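Local atomic coordinates of Glyoxalase/bleomycin resistance protein/dioxygenase (PDB entry 4N04), a protein that probably acts as an oxidoreductase of the glyoxalase/bleomycin resistance/dioxygenase superfamily, although its actual substrate and reaction remain unestablished. Residues Trp23-Leu27 and Tyr101-Asp105; His59-Ala63 and Pro104-Glu108. The protein carries 1 engineered substitution. All blocks are in the same frame, centred on the assembly; numbering follows the deposited sequence.

Contact 1 (Trp23-Leu27 and Tyr101-Asp105); sequences WYRSL and YLDPD
W23-L27 is about one turn of regular alpha helix, with L27 N bonded to W23 O at 2.9 Å, while Y101 and L102 are extended and end a strand. The two run in opposite senses: the CA atoms of W23 and D103 are 6.9 Å apart, those of L27 and Y101 8.7 Å. After D103 (phi/psi -71/170), P104 and D105 bend back with angles near those at the centre of a type I turn. W23, chi1 t and chi2 88°, lays its indole flat against the strand exit. D103 CA sits 3.6 Å from the centroid of the six-membered ring of W23, almost on its normal, and P104 CD 3.8 Å from that of the five-membered ring, both CH-pi contacts, while the ring edge reaches Y101 CB (W23 CH2 to Y101 CB, 3.7 Å). One turn on, L27 (chi1 t, chi2 p) places CD1 3.5 Å above the centroid of the Y101 ring. Y24, chi1 m, donates from OH to D103 OD2 at 2.6 Å. The other carboxylate oxygen, D103 OD1, accepts S107 N and, at 2.9 Å, a weak bond from D105 N, the latter closing an Asx turn. Helix 17-28 of one beta-alpha-beta-beta-beta module thus packs on the sheet of the other, at the Asp-Pro-Asp-Gly turn familiar from the vicinal oxygen chelate fold.

Contact 2 (His59-Ala63 and Pro104-Glu108); sequences HAGHA and PDGSE
The Asp-Pro-Asp-Gly turn of this vicinal oxygen chelate fold lies here against the loop leading into a parallel strand pair. The segments run in the same sense, A63 beside E108, and the CA atoms that come nearest are those of G61 and S107, 4.0 Å apart. G61 (phi/psi 82/22) has its CA 3.3 Å from D105 O, a CA-H...O contact; a CB there would collide with that oxygen. G106 (107/-1) is likewise at angles that call for glycine. S107, chi1 m, turns OG to A63, whose N donates to S107 OG at 2.8 Å. Water 1 bridges the two segments, accepting from G61 N (3.0 Å) and S107 OG (2.8 Å). E108 N then donates to A63 O at 3.0 Å, the start of the sheet pairing, and A60 CB rests 3.8 Å from D105 CG. From there strands 64-69 and 108-113 run parallel, E108 pairing on with Q65, while V12 of strand 8-14 touches A63 and S107 and D105 OD2 accepts G15 N just beyond that strand.

In the fold
From the N terminus, strand 8-14 leads into helix 17-28, and strands 34-37, 40-46 and 49-55 complete the first module. The chain then passes through 59-63 into the second module: strand 64-69, helix 72-81 and strands 88-91, 97-102 and 108-113. Contact 1 brings 101-105 back to the helix across 73 residues; contact 2 brings 104-108 back to the intermodule loop across 40. Both end on one hairpin connection, sharing P104 and D105, their centres about 10 Å apart. Segment 59-63 lies inside contact 1's span, 104-108 ends three residues beyond it: the loops overlap without nesting. One connection thereby meets the first helix and the entry to the second sheet, L102 packing on E108 where the contacts touch.

Contact 1 (Trp23-Leu27 and Tyr101-Asp105)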
# COMPACT_ATOMS: atom_id res chain seq x y z
N TRP A 23 3.28 5.64 7.48
CA TRP A 23 2.10 4.81 7.26
C TRP A 23 2.38 3.64 6.31
O TRP A 23 2.07 2.50 6.64
CB TRP A 23 0.94 5.65 6.75
CG TRP A 23 -0.35 4.90 6.70
CD1 TRP A 23 -1.26 4.76 7.70
CD2 TRP A 23 -0.87 4.18 5.57
NE1 TRP A 23 -2.31 3.99 7.28
CE2 TRP A 23 -2.10 3.62 5.97
CE3 TRP A 23 -0.41 3.94 4.27
CZ2 TRP A 23 -2.88 2.85 5.12
CZ3 TRP A 23 -1.20 3.17 3.42
CH2 TRP A 23 -2.41 2.63 3.85
N TYR A 24 2.97 3.91 5.16
CA TYR A 24 3.25 2.82 4.22
C TYR A 24 4.24 1.81 4.79
O TYR A 24 4.17 0.61 4.50
CB TYR A 24 3.72 3.36 2.86
CG TYR A 24 2.57 3.87 2.00
CD1 TYR A 24 1.92 3.03 1.10
CD2 TYR A 24 2.14 5.18 2.11
CE1 TYR A 24 0.86 3.48 0.33
CE2 TYR A 24 1.10 5.65 1.36
CZ TYR A 24 0.45 4.80 0.46
OH TYR A 24 -0.59 5.28 -0.30
N ARG A 25 5.16 2.29 5.62
CA ARG A 25 6.11 1.42 6.31
C ARG A 25 5.35 0.43 7.19
O ARG A 25 5.53 -0.79 7.07
CB ARG A 25 7.09 2.24 7.15
CG ARG A 25 8.51 1.70 7.15
CD ARG A 25 9.23 2.03 8.45
NE ARG A 25 9.17 3.45 8.76
CZ ARG A 25 10.04 4.35 8.32
NH1 ARG A 25 11.04 3.96 7.53
NH2 ARG A 25 9.92 5.63 8.65
N SER A 26 4.51 0.97 8.07
CA SER A 26 3.66 0.14 8.92
C SER A 26 2.84 -0.86 8.11
O SER A 26 2.84 -2.05 8.41
CB SER A 26 2.72 1.02 9.74
OG SER A 26 3.45 1.87 10.61
N LEU A 27 2.16 -0.39 7.07
CA LEU A 27 1.28 -1.24 6.30
C LEU A 27 2.06 -2.39 5.67
O LEU A 27 1.68 -3.56 5.81
CB LEU A 27 0.55 -0.43 5.22
CG LEU A 27 -0.25 -1.24 4.19
CD1 LEU A 27 -1.51 -1.80 4.82
CD2 LEU A 27 -0.59 -0.41 2.97
N TYR A 101 -7.39 -0.31 2.61
CA TYR A 101 -6.77 0.64 3.51
C TYR A 101 -6.86 2.03 2.93
O TYR A 101 -6.79 2.22 1.71
CB TYR A 101 -5.30 0.27 3.73
CG TYR A 101 -5.13 -0.99 4.52
CD1 TYR A 101 -5.06 -0.97 5.91
CD2 TYR A 101 -5.06 -2.23 3.88
CE1 TYR A 101 -4.91 -2.14 6.65
CE2 TYR A 101 -4.91 -3.41 4.61
CZ TYR A 101 -4.84 -3.35 5.99
OH TYR A 101 -4.68 -4.51 6.71
N LEU A 102 -7.01 3.02 3.80
CA LEU A 102 -6.92 4.41 3.38
C LEU A 102 -5.64 5.02 3.95
O LEU A 102 -5.46 5.02 5.17
CB LEU A 102 -8.14 5.18 3.86
CG LEU A 102 -9.46 4.73 3.25
CD1 LEU A 102 -10.62 5.46 3.87
CD2 LEU A 102 -9.44 4.89 1.74
N ASP A 103 -4.77 5.53 3.08
CA ASP A 103 -3.53 6.20 3.51
C ASP A 103 -3.87 7.56 4.14
O ASP A 103 -5.03 7.99 4.06
CB ASP A 103 -2.47 6.25 2.38
CG ASP A 103 -2.69 7.38 1.35
OD1 ASP A 103 -3.61 8.22 1.48
OD2 ASP A 103 -1.90 7.42 0.39
N PRO A 104 -2.89 8.23 4.78
CA PRO A 104 -3.19 9.52 5.43
C PRO A 104 -3.89 10.56 4.55
O PRO A 104 -4.62 11.40 5.07
CB PRO A 104 -1.81 10.00 5.86
CG PRO A 104 -1.08 8.74 6.18
CD PRO A 104 -1.55 7.75 5.14
N ASP A 105 -3.72 10.50 3.24
CA ASP A 105 -4.41 11.43 2.34
C ASP A 105 -5.74 10.93 1.79
O ASP A 105 -6.49 11.71 1.18
CB ASP A 105 -3.50 11.81 1.18
CG ASP A 105 -2.32 12.64 1.63
OD1 ASP A 105 -2.53 13.82 1.97
OD2 ASP A 105 -1.19 12.12 1.64

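Contact 2 (His59-Ala63 and Pro104-Glu108)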
# COMPACT_ATOMS: atom_id res chain seq x y z
N HIS A 59 -2.09 16.16 -6.09
CA HIS A 59 -2.71 14.92 -6.56
C HIS A 59 -2.96 13.91 -5.47
O HIS A 59 -3.36 12.78 -5.76
CB HIS A 59 -1.86 14.26 -7.65
CG HIS A 59 -1.69 15.10 -8.86
ND1 HIS A 59 -2.75 15.47 -9.66
CD2 HIS A 59 -0.59 15.67 -9.40
CE1 HIS A 59 -2.31 16.22 -10.65
NE2 HIS A 59 -1.01 16.36 -10.52
N ALA A 60 -2.72 14.30 -4.22
CA ALA A 60 -2.72 13.34 -3.12
C ALA A 60 -4.13 12.85 -2.79
O ALA A 60 -5.10 13.59 -2.95
CB ALA A 60 -2.07 13.95 -1.89
N GLY A 61 -4.24 11.59 -2.38
CA GLY A 61 -5.48 11.04 -1.85
C GLY A 61 -6.47 10.60 -2.90
O GLY A 61 -7.66 10.51 -2.63
N HIS A 62 -5.98 10.33 -4.10
CA HIS A 62 -6.85 9.94 -5.21
C HIS A 62 -6.42 8.63 -5.85
O HIS A 62 -7.02 8.22 -6.85
CB HIS A 62 -6.82 11.01 -6.28
CG HIS A 62 -7.48 12.28 -5.88
ND1 HIS A 62 -8.85 12.38 -5.71
CD2 HIS A 62 -6.98 13.51 -5.61
CE1 HIS A 62 -9.16 13.62 -5.37
NE2 HIS A 62 -8.04 14.32 -5.29
N ALA A 63 -5.37 8.01 -5.31
CA ALA A 63 -4.75 6.88 -5.98
C ALA A 63 -5.53 5.61 -5.65
O ALA A 63 -6.24 5.55 -4.64
CB ALA A 63 -3.27 6.74 -5.59
N PRO A 104 -2.89 8.23 4.78
CA PRO A 104 -3.19 9.52 5.43
C PRO A 104 -3.89 10.56 4.55
O PRO A 104 -4.62 11.40 5.07
CB PRO A 104 -1.81 10.00 5.86
CG PRO A 104 -1.08 8.74 6.18
CD PRO A 104 -1.55 7.75 5.14
N ASP A 105 -3.72 10.50 3.24
CA ASP A 105 -4.41 11.43 2.34
C ASP A 105 -5.74 10.93 1.79
O ASP A 105 -6.49 11.71 1.18
CB ASP A 105 -3.50 11.81 1.18
CG ASP A 105 -2.32 12.64 1.63
OD1 ASP A 105 -2.53 13.82 1.97
OD2 ASP A 105 -1.19 12.12 1.64
N GLY A 106 -6.04 9.65 1.97
CA GLY A 106 -7.29 9.11 1.49
C GLY A 106 -7.19 8.21 0.27
O GLY A 106 -8.21 7.70 -0.21
N SER A 107 -5.99 8.00 -0.26
CA SER A 107 -5.82 7.05 -1.34
C SER A 107 -6.17 5.64 -0.84
O SER A 107 -6.02 5.34 0.35
CB SER A 107 -4.40 7.09 -1.89
OG SER A 107 -4.22 8.21 -2.71
N GLU A 108 -6.63 4.79 -1.76
CA GLU A 108 -7.09 3.45 -1.42
C GLU A 108 -6.07 2.39 -1.81
O GLU A 108 -5.70 2.27 -2.98
CB GLU A 108 -8.41 3.15 -2.14
CG GLU A 108 -9.56 4.07 -1.74
CD GLU A 108 -10.81 3.90 -2.61
OE1 GLU A 108 -10.82 3.03 -3.51
OE2 GLU A 108 -11.80 4.64 -2.39
O HOH W 1 -2.36 9.64 -1.19